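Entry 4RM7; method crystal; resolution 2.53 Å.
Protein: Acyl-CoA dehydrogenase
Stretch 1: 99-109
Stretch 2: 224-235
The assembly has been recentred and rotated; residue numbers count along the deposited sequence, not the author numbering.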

# COMPACT_ATOMS: atom_id res chain seq x y z
N ILE A 99 14.02 18.34 -29.73
CA ILE A 99 15.39 17.87 -29.65
C ILE A 99 16.19 18.13 -30.93
O ILE A 99 17.35 18.55 -30.88
CB ILE A 99 15.43 16.37 -29.33
CG1 ILE A 99 15.08 16.15 -27.86
CG2 ILE A 99 16.79 15.78 -29.61
CD1 ILE A 99 14.98 14.69 -27.51
N LEU A 100 15.57 17.90 -32.08
CA LEU A 100 16.22 18.22 -33.34
C LEU A 100 16.56 19.71 -33.44
O LEU A 100 17.69 20.06 -33.80
CB LEU A 100 15.36 17.83 -34.54
CG LEU A 100 16.08 18.17 -35.84
CD1 LEU A 100 17.32 17.33 -35.93
CD2 LEU A 100 15.22 17.98 -37.08
N GLU A 101 15.60 20.58 -33.12
CA GLU A 101 15.82 22.02 -33.20
C GLU A 101 16.97 22.46 -32.31
O GLU A 101 17.80 23.27 -32.72
CB GLU A 101 14.56 22.79 -32.81
CG GLU A 101 13.46 22.79 -33.86
CD GLU A 101 12.19 23.51 -33.42
OE1 GLU A 101 12.02 23.77 -32.21
OE2 GLU A 101 11.36 23.83 -34.29
N ALA A 102 17.02 21.91 -31.11
CA ALA A 102 18.04 22.26 -30.12
C ALA A 102 19.46 21.98 -30.61
O ALA A 102 20.36 22.77 -30.36
CB ALA A 102 17.78 21.53 -28.80
N PHE A 103 19.66 20.86 -31.31
CA PHE A 103 21.03 20.42 -31.60
C PHE A 103 21.50 20.66 -33.03
O PHE A 103 22.68 20.45 -33.35
CB PHE A 103 21.18 18.94 -31.27
CG PHE A 103 21.31 18.67 -29.81
CD1 PHE A 103 22.55 18.71 -29.19
CD2 PHE A 103 20.19 18.40 -29.05
CE1 PHE A 103 22.67 18.47 -27.84
CE2 PHE A 103 20.31 18.16 -27.69
CZ PHE A 103 21.56 18.20 -27.09
N ALA A 104 20.59 21.10 -33.90
CA ALA A 104 20.95 21.29 -35.30
C ALA A 104 20.65 22.70 -35.77
O ALA A 104 19.74 23.36 -35.26
CB ALA A 104 20.21 20.28 -36.17
N SER A 105 21.42 23.16 -36.76
CA SER A 105 21.23 24.47 -37.35
C SER A 105 19.87 24.59 -38.01
O SER A 105 19.23 23.59 -38.32
CB SER A 105 22.31 24.75 -38.39
OG SER A 105 22.18 23.88 -39.50
N SER A 106 19.45 25.82 -38.26
CA SER A 106 18.18 26.07 -38.90
C SER A 106 18.14 25.40 -40.27
O SER A 106 17.14 24.78 -40.64
CB SER A 106 17.93 27.56 -39.01
OG SER A 106 18.17 28.18 -37.76
N ALA A 107 19.23 25.52 -41.02
CA ALA A 107 19.31 24.90 -42.33
C ALA A 107 19.17 23.38 -42.22
O ALA A 107 18.54 22.76 -43.07
CB ALA A 107 20.62 25.27 -43.01
N GLN A 108 19.76 22.79 -41.19
CA GLN A 108 19.65 21.34 -40.99
C GLN A 108 18.24 20.88 -40.61
O GLN A 108 17.82 19.79 -41.00
CB GLN A 108 20.63 20.87 -39.91
CG GLN A 108 22.06 20.72 -40.38
CD GLN A 108 22.98 20.20 -39.27
OE1 GLN A 108 22.83 20.56 -38.10
NE2 GLN A 108 23.92 19.34 -39.64
N THR A 109 17.52 21.71 -39.86
CA THR A 109 16.21 21.30 -39.36
C THR A 109 15.07 21.70 -40.29
O THR A 109 14.00 21.08 -40.28
CB THR A 109 15.92 21.89 -37.97
OG1 THR A 109 15.71 23.30 -38.09
CG2 THR A 109 17.09 21.64 -37.04
N GLU A 224 30.90 13.65 -42.55
CA GLU A 224 31.01 14.79 -41.66
C GLU A 224 29.77 15.68 -41.72
O GLU A 224 29.34 16.25 -40.70
CB GLU A 224 32.27 15.60 -41.99
CG GLU A 224 32.44 16.88 -41.17
CD GLU A 224 32.75 16.62 -39.70
OE1 GLU A 224 32.97 15.45 -39.33
OE2 GLU A 224 32.77 17.60 -38.92
N SER A 225 29.17 15.77 -42.90
CA SER A 225 27.98 16.59 -43.12
C SER A 225 26.76 16.09 -42.34
O SER A 225 25.76 16.79 -42.23
CB SER A 225 27.63 16.65 -44.61
OG SER A 225 27.13 15.41 -45.09
N TRP A 226 26.85 14.88 -41.79
CA TRP A 226 25.75 14.29 -41.05
C TRP A 226 25.73 14.75 -39.59
O TRP A 226 24.69 14.68 -38.93
CB TRP A 226 25.82 12.75 -41.10
CG TRP A 226 25.65 12.18 -42.47
CD1 TRP A 226 25.33 12.86 -43.61
CD2 TRP A 226 25.79 10.80 -42.85
NE1 TRP A 226 25.27 11.99 -44.67
CE2 TRP A 226 25.54 10.72 -44.24
CE3 TRP A 226 26.11 9.63 -42.16
CZ2 TRP A 226 25.60 9.52 -44.94
CZ3 TRP A 226 26.17 8.43 -42.86
CH2 TRP A 226 25.91 8.39 -44.24
N ARG A 227 26.87 15.21 -39.08
CA ARG A 227 26.94 15.63 -37.68
C ARG A 227 26.12 16.90 -37.46
O ARG A 227 26.17 17.83 -38.26
CB ARG A 227 28.39 15.88 -37.25
CG ARG A 227 28.57 16.01 -35.75
CD ARG A 227 29.66 17.00 -35.41
NE ARG A 227 30.93 16.69 -36.04
CZ ARG A 227 31.83 15.85 -35.53
NH1 ARG A 227 32.97 15.62 -36.18
NH2 ARG A 227 31.59 15.24 -34.38
N LEU A 228 25.35 16.92 -36.37
CA LEU A 228 24.53 18.08 -36.06
C LEU A 228 25.42 19.19 -35.53
O LEU A 228 26.18 19.00 -34.59
CB LEU A 228 23.44 17.73 -35.04
CG LEU A 228 22.26 16.84 -35.46
CD1 LEU A 228 21.08 17.04 -34.49
CD2 LEU A 228 21.83 17.10 -36.90
N LYS A 229 25.32 20.36 -36.16
CA LYS A 229 26.07 21.54 -35.77
C LYS A 229 25.10 22.58 -35.22
O LYS A 229 24.58 23.39 -35.98
CB LYS A 229 26.85 22.11 -36.95
CG LYS A 229 27.37 21.05 -37.92
CD LYS A 229 28.45 21.60 -38.84
CE LYS A 229 29.75 21.87 -38.08
NZ LYS A 229 30.69 22.81 -38.78
N GLY A 230 24.85 22.54 -33.91
CA GLY A 230 23.81 23.38 -33.34
C GLY A 230 24.24 24.29 -32.21
O GLY A 230 25.39 24.29 -31.79
N SER A 231 23.28 25.10 -31.74
CA SER A 231 23.51 26.00 -30.61
C SER A 231 23.75 25.21 -29.33
O SER A 231 24.69 25.49 -28.57
CB SER A 231 22.32 26.95 -30.44
OG SER A 231 21.11 26.22 -30.26
N SER A 232 22.91 24.20 -29.09
CA SER A 232 23.00 23.38 -27.89
C SER A 232 24.10 22.32 -27.96
O SER A 232 24.39 21.77 -29.04
CB SER A 232 21.65 22.71 -27.62
OG SER A 232 20.59 23.63 -27.76
N LYS A 233 24.70 22.02 -26.81
CA LYS A 233 25.81 21.08 -26.76
C LYS A 233 25.84 20.27 -25.47
O LYS A 233 25.52 20.78 -24.39
CB LYS A 233 27.15 21.83 -26.94
CG LYS A 233 27.47 22.17 -28.39
CD LYS A 233 28.54 23.22 -28.49
CE LYS A 233 28.72 23.69 -29.92
NZ LYS A 233 29.84 24.69 -30.03
N GLY A 234 26.21 19.00 -25.60
CA GLY A 234 26.54 18.17 -24.45
C GLY A 234 25.36 17.47 -23.85
O GLY A 234 24.22 17.79 -24.18
N PHE A 235 25.63 16.51 -22.97
CA PHE A 235 24.59 15.73 -22.31
C PHE A 235 23.67 16.65 -21.54
O PHE A 235 22.45 16.44 -21.51
CB PHE A 235 25.18 14.69 -21.36
CG PHE A 235 26.44 14.06 -21.84
CD1 PHE A 235 26.43 12.79 -22.39
CD2 PHE A 235 27.66 14.74 -21.73
CE1 PHE A 235 27.61 12.20 -22.83
CE2 PHE A 235 28.83 14.16 -22.18
CZ PHE A 235 28.81 12.90 -22.72

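The contact joins the end of one helix and the start of the next, residues 99-109, to an extended loop more than a hundred residues later in the chain, and F103, L228 and Q108 account for about half of the surface it buries. F103 contributes the most. Its CA-to-CB bond points away from the loop overall, yet F103 CB packs against L228 CD1 at 3.7 Å, and the ring lies along the loop further on. S232 CB sits over one face of this ring, while G234 O approaches its edge, 4.0 Å from F103 CZ.

L228 fills the apolar side of the contact. Besides the contact with F103, L228 CD1 meets L100 CD1 at 4.0 Å, and L228 CD2 lies 3.6 Å from A104 CB, so one leucine touches both the last turn of the helix and the first residue beyond it.

Q108 reads the backbone on both sides of this leucine. Q108 NE2 donates to R227 O (3.0 Å) and Q108 OE1 accepts from K229 N (3.2 Å), pairing with the loop much as a neighbouring strand would. Q108 OE1 also accepts from S105 N at 3.2 Å, and Q108 N in turn donates to S105 OG (3.1 Å), the N-cap of the second helix. The side chain that grips the loop is thus tied to the start of its own helix.

At the end of the first helix, A102 O accepts two hydrogen bonds from S232, one from S232 OG at 2.7 Å and one from S232 N at 3.2 Å. Between these polar anchors the backbones come close, with A104 CA and G230 CA 4.0 Å apart. G230 CA makes a CA-H...O contact with F103 O at 3.1 Å; a CB on this residue would point into the helix end and clash with F103 O and A104 N.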